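Local atomic coordinates of putative ATP-grasp superfamily protein (Archaeoglobus fulgidus, PDB entry 3DF7), a protein that is of unknown function but belongs to the ATP-grasp superfamily and, like its relatives, probably binds ATP and a metal ion. Residues Lys111-Pro125 against Tyr236-Arg248. Sequence-based numbering, arbitrary orientation.
Sequences KWELYKKLRGEVQVP and YSDQPYVIEINAR
V242 N donates a hydrogen bond to Q123 O across 2.9 Å, almost straight at 174°, the one hydrogen bond between 111-125 and strand 240-246. Beside it Q123 lies along Y241: its CG sits over the middle of the ring, a CH-pi contact of 3.8 Å to the centroid. CG of Q123 stands anti to the backbone N, and the bend that follows at chi2 (66°) turns the amide back so that NE2 reaches V124 O at 3.1 Å; that donor stands above the carbonyl plane rather than on a lone pair. P125 N meets the same ring at its edge, and P125 CD lies 3.3 Å from V242 O; being a proline, P125 has no N-H to give that oxygen.

Apolar contacts fill the middle, with V242 CG2 against V122 CG2 and V242 CG1 4.0 Å from L118 CD1. L118 shares I245 CD1 with L114, whose other methyl, CD2, rests near I245 N. Further along, K111 lays CE beside E244 OE1, but NZ stays 4.4 Å from that oxygen, too far for a salt bridge; P140 O and A143 O take its hydrogen bonds.

A classic beta bulge sets I243 and E244 of this edge strand opposite the single residue D233 of strand 228-236. Helix 206-220 touches V122 and P240, and strand 159-163 meets K111, P125 and I243, all within the ATP-grasp domain.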
ATOM      1  N   LYS A 111      -9.153   4.821  10.552  1.00 13.41           N
ATOM      2  CA  LYS A 111     -10.094   3.717  10.384  1.00 13.04           C
ATOM      3  C   LYS A 111     -11.506   4.032  10.873  1.00 12.08           C
ATOM      4  O   LYS A 111     -12.481   3.507  10.337  1.00 10.46           O
ATOM      5  CB  LYS A 111      -9.565   2.465  11.085  1.00 14.12           C
ATOM      6  CG  LYS A 111      -8.231   1.976  10.536  1.00 18.01           C
ATOM      7  CD  LYS A 111      -7.849   0.612  11.104  1.00 19.44           C
ATOM      8  CE  LYS A 111      -6.442   0.217  10.683  1.00 22.29           C
ATOM      9  NZ  LYS A 111      -5.407   1.112  11.265  1.00 21.82           N
ATOM     10  N   TRP A 112     -11.625   4.881  11.890  1.00 10.71           N
ATOM     11  CA  TRP A 112     -12.954   5.222  12.385  1.00 10.69           C
ATOM     12  C   TRP A 112     -13.670   6.093  11.362  1.00 12.01           C
ATOM     13  O   TRP A 112     -14.857   5.910  11.097  1.00 12.12           O
ATOM     14  CB  TRP A 112     -12.882   5.964  13.719  1.00 12.17           C
ATOM     15  CG  TRP A 112     -14.253   6.312  14.236  1.00 12.26           C
ATOM     16  CD1 TRP A 112     -14.754   7.564  14.450  1.00 13.58           C
ATOM     17  CD2 TRP A 112     -15.311   5.397  14.553  1.00 10.89           C
ATOM     18  NE1 TRP A 112     -16.061   7.487  14.878  1.00 10.33           N
ATOM     19  CE2 TRP A 112     -16.427   6.170  14.948  1.00 12.08           C
ATOM     20  CE3 TRP A 112     -15.426   4.001  14.540  1.00 10.70           C
ATOM     21  CZ2 TRP A 112     -17.644   5.589  15.330  1.00 12.03           C
ATOM     22  CZ3 TRP A 112     -16.634   3.425  14.920  1.00 10.78           C
ATOM     23  CH2 TRP A 112     -17.729   4.221  15.308  1.00 12.23           C
ATOM     24  N   GLU A 113     -12.946   7.049  10.793  1.00  9.66           N
ATOM     25  CA  GLU A 113     -13.528   7.924   9.787  1.00 11.61           C
ATOM     26  C   GLU A 113     -13.837   7.101   8.533  1.00 11.82           C
ATOM     27  O   GLU A 113     -14.865   7.298   7.892  1.00  9.97           O
ATOM     28  CB  GLU A 113     -12.562   9.066   9.452  1.00 12.85           C
ATOM     29  CG  GLU A 113     -12.492  10.153  10.524  1.00 16.87           C
ATOM     30  CD  GLU A 113     -13.833  10.838  10.745  1.00 18.94           C
ATOM     31  OE1 GLU A 113     -14.451  11.268   9.752  1.00 18.86           O
ATOM     32  OE2 GLU A 113     -14.273  10.947  11.910  1.00 23.70           O
ATOM     33  N   LEU A 114     -12.954   6.169   8.195  1.00 10.21           N
ATOM     34  CA  LEU A 114     -13.179   5.340   7.015  1.00 10.86           C
ATOM     35  C   LEU A 114     -14.422   4.480   7.214  1.00  9.26           C
ATOM     36  O   LEU A 114     -15.211   4.299   6.291  1.00 10.54           O
ATOM     37  CB  LEU A 114     -11.967   4.447   6.731  1.00 11.31           C
ATOM     38  CG  LEU A 114     -12.096   3.546   5.495  1.00 13.55           C
ATOM     39  CD1 LEU A 114     -12.409   4.393   4.263  1.00 12.95           C
ATOM     40  CD2 LEU A 114     -10.811   2.765   5.295  1.00 16.47           C
ATOM     41  N   TYR A 115     -14.593   3.950   8.419  1.00  9.23           N
ATOM     42  CA  TYR A 115     -15.761   3.128   8.722  1.00  8.94           C
ATOM     43  C   TYR A 115     -17.053   3.912   8.457  1.00  8.06           C
ATOM     44  O   TYR A 115     -17.960   3.431   7.774  1.00  8.08           O
ATOM     45  CB  TYR A 115     -15.719   2.677  10.184  1.00  9.66           C
ATOM     46  CG  TYR A 115     -17.045   2.164  10.704  1.00 10.92           C
ATOM     47  CD1 TYR A 115     -17.625   1.006  10.183  1.00 10.43           C
ATOM     48  CD2 TYR A 115     -17.726   2.847  11.713  1.00 10.82           C
ATOM     49  CE1 TYR A 115     -18.855   0.539  10.660  1.00 12.18           C
ATOM     50  CE2 TYR A 115     -18.952   2.392  12.189  1.00 12.98           C
ATOM     51  CZ  TYR A 115     -19.509   1.240  11.661  1.00 12.36           C
ATOM     52  OH  TYR A 115     -20.723   0.798  12.136  1.00 16.71           O
ATOM     53  N   LYS A 116     -17.136   5.124   8.995  1.00  8.77           N
ATOM     54  CA  LYS A 116     -18.335   5.940   8.800  1.00 11.18           C
ATOM     55  C   LYS A 116     -18.531   6.312   7.335  1.00 11.69           C
ATOM     56  O   LYS A 116     -19.661   6.459   6.868  1.00 13.51           O
ATOM     57  CB  LYS A 116     -18.264   7.212   9.653  1.00 10.96           C
ATOM     58  CG  LYS A 116     -18.136   6.937  11.143  1.00 13.40           C
ATOM     59  CD  LYS A 116     -18.333   8.201  11.982  1.00 11.67           C
ATOM     60  CE  LYS A 116     -17.290   9.257  11.678  1.00 11.12           C
ATOM     61  NZ  LYS A 116     -17.483  10.472  12.521  1.00 10.09           N
ATOM     62  N   LYS A 117     -17.430   6.455   6.607  1.00 12.66           N
ATOM     63  CA  LYS A 117     -17.503   6.817   5.197  1.00 12.33           C
ATOM     64  C   LYS A 117     -18.037   5.667   4.343  1.00 12.25           C
ATOM     65  O   LYS A 117     -18.839   5.878   3.438  1.00 12.06           O
ATOM     66  CB  LYS A 117     -16.116   7.223   4.686  1.00 16.25           C
ATOM     67  CG  LYS A 117     -16.123   7.888   3.316  1.00 22.18           C
ATOM     68  CD  LYS A 117     -16.598   9.330   3.415  1.00 26.33           C
ATOM     69  CE  LYS A 117     -16.678   9.994   2.052  1.00 29.95           C
ATOM     70  NZ  LYS A 117     -17.750   9.400   1.207  1.00 31.63           N
ATOM     71  N   LEU A 118     -17.607   4.448   4.654  1.00 10.50           N
ATOM     72  CA  LEU A 118     -18.005   3.270   3.883  1.00  9.60           C
ATOM     73  C   LEU A 118     -19.252   2.481   4.292  1.00 11.05           C
ATOM     74  O   LEU A 118     -19.939   1.924   3.429  1.00 10.63           O
ATOM     75  CB  LEU A 118     -16.838   2.281   3.833  1.00  9.10           C
ATOM     76  CG  LEU A 118     -15.496   2.773   3.285  1.00 10.66           C
ATOM     77  CD1 LEU A 118     -14.460   1.667   3.424  1.00  9.49           C
ATOM     78  CD2 LEU A 118     -15.651   3.191   1.834  1.00 10.61           C
ATOM     79  N   ARG A 119     -19.546   2.430   5.589  1.00 12.64           N
ATOM     80  CA  ARG A 119     -20.655   1.617   6.099  1.00 13.93           C
ATOM     81  C   ARG A 119     -21.973   1.555   5.334  1.00 16.00           C
ATOM     82  O   ARG A 119     -22.584   0.487   5.258  1.00 16.93           O
ATOM     83  CB  ARG A 119     -20.941   1.955   7.567  1.00 13.98           C
ATOM     84  CG  ARG A 119     -21.354   3.376   7.838  1.00 13.78           C
ATOM     85  CD  ARG A 119     -21.695   3.548   9.309  1.00 15.55           C
ATOM     86  NE  ARG A 119     -21.858   4.951   9.665  1.00 14.90           N
ATOM     87  CZ  ARG A 119     -22.084   5.388  10.898  1.00 15.51           C
ATOM     88  NH1 ARG A 119     -22.178   4.528  11.902  1.00 15.75           N
ATOM     89  NH2 ARG A 119     -22.196   6.686  11.125  1.00 15.97           N
ATOM     90  N   GLY A 120     -22.421   2.666   4.766  1.00 16.03           N
ATOM     91  CA  GLY A 120     -23.679   2.625   4.039  1.00 18.57           C
ATOM     92  C   GLY A 120     -23.523   2.424   2.545  1.00 19.77           C
ATOM     93  O   GLY A 120     -24.508   2.428   1.803  1.00 22.23           O
ATOM     94  N   GLU A 121     -22.290   2.212   2.100  1.00 17.03           N
ATOM     95  CA  GLU A 121     -22.010   2.058   0.678  1.00 17.94           C
ATOM     96  C   GLU A 121     -21.400   0.723   0.263  1.00 16.17           C
ATOM     97  O   GLU A 121     -21.470   0.342  -0.905  1.00 15.88           O
ATOM     98  CB  GLU A 121     -21.089   3.189   0.239  1.00 21.18           C
ATOM     99  CG  GLU A 121     -21.677   4.564   0.477  1.00 28.09           C
ATOM    100  CD  GLU A 121     -22.537   5.026  -0.676  1.00 32.11           C
ATOM    101  OE1 GLU A 121     -23.240   4.183  -1.281  1.00 34.73           O
ATOM    102  OE2 GLU A 121     -22.509   6.237  -0.976  1.00 35.70           O
ATOM    103  N   VAL A 122     -20.787   0.025   1.213  1.00 13.22           N
ATOM    104  CA  VAL A 122     -20.164  -1.262   0.923  1.00 12.43           C
ATOM    105  C   VAL A 122     -20.084  -2.079   2.208  1.00 12.30           C
ATOM    106  O   VAL A 122     -20.122  -1.527   3.306  1.00  9.84           O
ATOM    107  CB  VAL A 122     -18.743  -1.066   0.331  1.00 14.42           C
ATOM    108  CG1 VAL A 122     -17.824  -0.450   1.372  1.00 12.55           C
ATOM    109  CG2 VAL A 122     -18.188  -2.397  -0.167  1.00 14.14           C
ATOM    110  N   GLN A 123     -19.988  -3.396   2.077  1.00 10.09           N
ATOM    111  CA  GLN A 123     -19.930  -4.247   3.253  1.00 11.16           C
ATOM    112  C   GLN A 123     -18.644  -4.081   4.048  1.00 10.94           C
ATOM    113  O   GLN A 123     -17.549  -4.252   3.510  1.00 10.86           O
ATOM    114  CB  GLN A 123     -20.083  -5.714   2.857  1.00 11.01           C
ATOM    115  CG  GLN A 123     -20.151  -6.648   4.051  1.00 14.27           C
ATOM    116  CD  GLN A 123     -21.404  -6.437   4.876  1.00 16.69           C
ATOM    117  OE1 GLN A 123     -22.522  -6.581   4.373  1.00 14.90           O
ATOM    118  NE2 GLN A 123     -21.228  -6.088   6.148  1.00 15.82           N
ATOM    119  N   VAL A 124     -18.784  -3.739   5.328  1.00 10.05           N
ATOM    120  CA  VAL A 124     -17.640  -3.592   6.222  1.00  9.64           C
ATOM    121  C   VAL A 124     -17.974  -4.322   7.520  1.00 10.07           C
ATOM    122  O   VAL A 124     -19.139  -4.584   7.815  1.00  9.61           O
ATOM    123  CB  VAL A 124     -17.331  -2.105   6.556  1.00 10.20           C
ATOM    124  CG1 VAL A 124     -16.990  -1.344   5.287  1.00  8.71           C
ATOM    125  CG2 VAL A 124     -18.518  -1.470   7.274  1.00 10.69           C
ATOM    126  N   PRO A 125     -16.954  -4.678   8.306  1.00 10.25           N
ATOM    127  CA  PRO A 125     -17.244  -5.378   9.558  1.00 11.89           C
ATOM    128  C   PRO A 125     -17.760  -4.412  10.623  1.00 13.17           C
ATOM    129  O   PRO A 125     -17.525  -3.203  10.538  1.00 13.41           O
ATOM    130  CB  PRO A 125     -15.895  -5.992   9.928  1.00 13.50           C
ATOM    131  CG  PRO A 125     -14.916  -5.002   9.391  1.00 16.02           C
ATOM    132  CD  PRO A 125     -15.503  -4.608   8.051  1.00 10.83           C
ATOM    133  N   TYR A 236     -12.706 -12.380   2.579  1.00 10.98           N
ATOM    134  CA  TYR A 236     -13.866 -13.031   1.998  1.00 12.31           C
ATOM    135  C   TYR A 236     -14.313 -14.193   2.871  1.00 12.89           C
ATOM    136  O   TYR A 236     -13.632 -15.219   2.951  1.00 11.71           O
ATOM    137  CB  TYR A 236     -13.560 -13.557   0.591  1.00 12.92           C
ATOM    138  CG  TYR A 236     -14.789 -14.044  -0.145  1.00 14.49           C
ATOM    139  CD1 TYR A 236     -15.463 -13.217  -1.043  1.00 13.87           C
ATOM    140  CD2 TYR A 236     -15.303 -15.324   0.083  1.00 16.63           C
ATOM    141  CE1 TYR A 236     -16.617 -13.649  -1.694  1.00 17.63           C
ATOM    142  CE2 TYR A 236     -16.456 -15.764  -0.562  1.00 18.81           C
ATOM    143  CZ  TYR A 236     -17.107 -14.923  -1.448  1.00 18.38           C
ATOM    144  OH  TYR A 236     -18.244 -15.350  -2.089  1.00 21.14           O
ATOM    145  N   SER A 237     -15.453 -14.019   3.532  1.00 14.16           N
ATOM    146  CA  SER A 237     -16.019 -15.067   4.372  1.00 14.62           C
ATOM    147  C   SER A 237     -17.061 -15.732   3.484  1.00 16.23           C
ATOM    148  O   SER A 237     -16.766 -16.712   2.803  1.00 16.08           O
ATOM    149  CB  SER A 237     -16.674 -14.460   5.615  1.00 13.96           C
ATOM    150  OG  SER A 237     -17.578 -13.426   5.264  1.00 13.32           O
ATOM    151  N   ASP A 238     -18.274 -15.188   3.486  1.00 16.40           N
ATOM    152  CA  ASP A 238     -19.335 -15.701   2.633  1.00 16.74           C
ATOM    153  C   ASP A 238     -19.558 -14.623   1.574  1.00 15.83           C
ATOM    154  O   ASP A 238     -20.290 -14.818   0.608  1.00 14.03           O
ATOM    155  CB  ASP A 238     -20.617 -15.941   3.437  1.00 20.61           C
ATOM    156  CG  ASP A 238     -21.204 -14.663   3.998  1.00 24.03           C
ATOM    157  OD1 ASP A 238     -20.491 -13.949   4.728  1.00 25.46           O
ATOM    158  OD2 ASP A 238     -22.386 -14.375   3.713  1.00 30.91           O
ATOM    159  N   GLN A 239     -18.903 -13.481   1.777  1.00 12.14           N
ATOM    160  CA  GLN A 239     -18.987 -12.342   0.866  1.00 11.06           C
ATOM    161  C   GLN A 239     -17.794 -11.434   1.149  1.00 10.68           C
ATOM    162  O   GLN A 239     -17.101 -11.606   2.154  1.00 10.67           O
ATOM    163  CB  GLN A 239     -20.285 -11.553   1.097  1.00 10.48           C
ATOM    164  CG  GLN A 239     -20.346 -10.824   2.442  1.00 10.81           C
ATOM    165  CD  GLN A 239     -21.572  -9.918   2.591  1.00 13.13           C
ATOM    166  OE1 GLN A 239     -21.762  -8.968   1.824  1.00 14.70           O
ATOM    167  NE2 GLN A 239     -22.400 -10.206   3.591  1.00 13.61           N
ATOM    168  N   PRO A 240     -17.529 -10.463   0.263  1.00 10.50           N
ATOM    169  CA  PRO A 240     -16.394  -9.569   0.508  1.00  9.55           C
ATOM    170  C   PRO A 240     -16.682  -8.549   1.603  1.00 10.16           C
ATOM    171  O   PRO A 240     -17.730  -7.905   1.599  1.00  8.87           O
ATOM    172  CB  PRO A 240     -16.186  -8.880  -0.842  1.00 10.09           C
ATOM    173  CG  PRO A 240     -16.736  -9.871  -1.830  1.00 11.54           C
ATOM    174  CD  PRO A 240     -17.983 -10.356  -1.133  1.00 10.13           C
ATOM    175  N   TYR A 241     -15.741  -8.423   2.535  1.00  8.38           N
ATOM    176  CA  TYR A 241     -15.813  -7.453   3.619  1.00  9.48           C
ATOM    177  C   TYR A 241     -14.604  -6.532   3.429  1.00  8.61           C
ATOM    178  O   TYR A 241     -13.464  -7.007   3.387  1.00  8.98           O
ATOM    179  CB  TYR A 241     -15.694  -8.135   4.984  1.00  8.59           C
ATOM    180  CG  TYR A 241     -16.985  -8.673   5.551  1.00 10.68           C
ATOM    181  CD1 TYR A 241     -17.667  -7.983   6.552  1.00 11.30           C
ATOM    182  CD2 TYR A 241     -17.517  -9.879   5.101  1.00 11.69           C
ATOM    183  CE1 TYR A 241     -18.846  -8.485   7.094  1.00 11.62           C
ATOM    184  CE2 TYR A 241     -18.698 -10.387   5.633  1.00 12.85           C
ATOM    185  CZ  TYR A 241     -19.355  -9.685   6.630  1.00 12.60           C
ATOM    186  OH  TYR A 241     -20.515 -10.184   7.167  1.00 15.26           O
ATOM    187  N   VAL A 242     -14.854  -5.234   3.292  1.00  8.25           N
ATOM    188  CA  VAL A 242     -13.779  -4.261   3.117  1.00  7.64           C
ATOM    189  C   VAL A 242     -13.233  -3.881   4.488  1.00  7.00           C
ATOM    190  O   VAL A 242     -13.961  -3.375   5.350  1.00  7.53           O
ATOM    191  CB  VAL A 242     -14.281  -2.997   2.386  1.00  7.35           C
ATOM    192  CG1 VAL A 242     -13.195  -1.938   2.353  1.00  6.16           C
ATOM    193  CG2 VAL A 242     -14.691  -3.358   0.966  1.00  8.66           C
ATOM    194  N   ILE A 243     -11.941  -4.124   4.675  1.00  7.51           N
ATOM    195  CA  ILE A 243     -11.269  -3.864   5.941  1.00  8.52           C
ATOM    196  C   ILE A 243     -10.451  -2.575   5.977  1.00  9.95           C
ATOM    197  O   ILE A 243     -10.424  -1.870   6.989  1.00 10.72           O
ATOM    198  CB  ILE A 243     -10.299  -5.021   6.279  1.00  9.07           C
ATOM    199  CG1 ILE A 243     -10.993  -6.370   6.060  1.00 11.58           C
ATOM    200  CG2 ILE A 243      -9.809  -4.886   7.719  1.00 13.72           C
ATOM    201  CD1 ILE A 243     -12.213  -6.586   6.929  1.00 10.22           C
ATOM    202  N   GLU A 244      -9.777  -2.269   4.876  1.00  8.99           N
ATOM    203  CA  GLU A 244      -8.923  -1.095   4.852  1.00 13.83           C
ATOM    204  C   GLU A 244      -8.657  -0.604   3.438  1.00 11.93           C
ATOM    205  O   GLU A 244      -8.760  -1.362   2.476  1.00 11.25           O
ATOM    206  CB  GLU A 244      -7.599  -1.458   5.543  1.00 16.56           C
ATOM    207  CG  GLU A 244      -6.520  -0.397   5.526  1.00 26.23           C
ATOM    208  CD  GLU A 244      -5.305  -0.807   6.342  1.00 29.96           C
ATOM    209  OE1 GLU A 244      -5.474  -1.131   7.537  1.00 29.43           O
ATOM    210  OE2 GLU A 244      -4.182  -0.803   5.792  1.00 33.71           O
ATOM    211  N   ILE A 245      -8.332   0.677   3.321  1.00 11.22           N
ATOM    212  CA  ILE A 245      -8.009   1.264   2.031  1.00 10.33           C
ATOM    213  C   ILE A 245      -6.673   1.974   2.165  1.00 11.62           C
ATOM    214  O   ILE A 245      -6.544   2.920   2.939  1.00  9.83           O
ATOM    215  CB  ILE A 245      -9.066   2.291   1.565  1.00 11.22           C
ATOM    216  CG1 ILE A 245     -10.387   1.582   1.252  1.00  9.06           C
ATOM    217  CG2 ILE A 245      -8.558   3.023   0.327  1.00  7.97           C
ATOM    218  CD1 ILE A 245     -11.484   2.523   0.770  1.00 11.33           C
ATOM    219  N   ASN A 246      -5.676   1.497   1.425  1.00 11.21           N
ATOM    220  CA  ASN A 246      -4.355   2.107   1.453  1.00 10.96           C
ATOM    221  C   ASN A 246      -4.235   2.986   0.220  1.00 10.08           C
ATOM    222  O   ASN A 246      -4.109   2.485  -0.900  1.00 10.63           O
ATOM    223  CB  ASN A 246      -3.270   1.029   1.442  1.00 12.02           C
ATOM    224  CG  ASN A 246      -3.315   0.153   2.676  1.00 14.31           C
ATOM    225  OD1 ASN A 246      -3.054   0.613   3.791  1.00 18.02           O
ATOM    226  ND2 ASN A 246      -3.654  -1.114   2.489  1.00 14.22           N
ATOM    227  N   ALA A 247      -4.309   4.298   0.428  1.00  7.56           N
ATOM    228  CA  ALA A 247      -4.221   5.252  -0.669  1.00  8.38           C
ATOM    229  C   ALA A 247      -2.750   5.525  -0.956  1.00  9.41           C
ATOM    230  O   ALA A 247      -2.282   6.652  -0.840  1.00  8.93           O
ATOM    231  CB  ALA A 247      -4.942   6.547  -0.296  1.00  7.14           C
ATOM    232  N   ARG A 248      -2.037   4.470  -1.337  1.00  9.29           N
ATOM    233  CA  ARG A 248      -0.608   4.539  -1.622  1.00 10.17           C
ATOM    234  C   ARG A 248      -0.192   3.174  -2.140  1.00  9.71           C
ATOM    235  O   ARG A 248      -0.951   2.211  -2.042  1.00  8.85           O
ATOM    236  CB  ARG A 248       0.170   4.800  -0.331  1.00 10.53           C
ATOM    237  CG  ARG A 248      -0.112   3.739   0.741  1.00 11.05           C
ATOM    238  CD  ARG A 248       0.878   3.792   1.898  1.00 13.06           C
ATOM    239  NE  ARG A 248       0.497   2.903   2.999  1.00 12.39           N
ATOM    240  CZ  ARG A 248       0.717   1.592   3.037  1.00 15.48           C
ATOM    241  NH1 ARG A 248       1.325   0.976   2.031  1.00 17.12           N
ATOM    242  NH2 ARG A 248       0.331   0.892   4.095  1.00 16.40           N
TER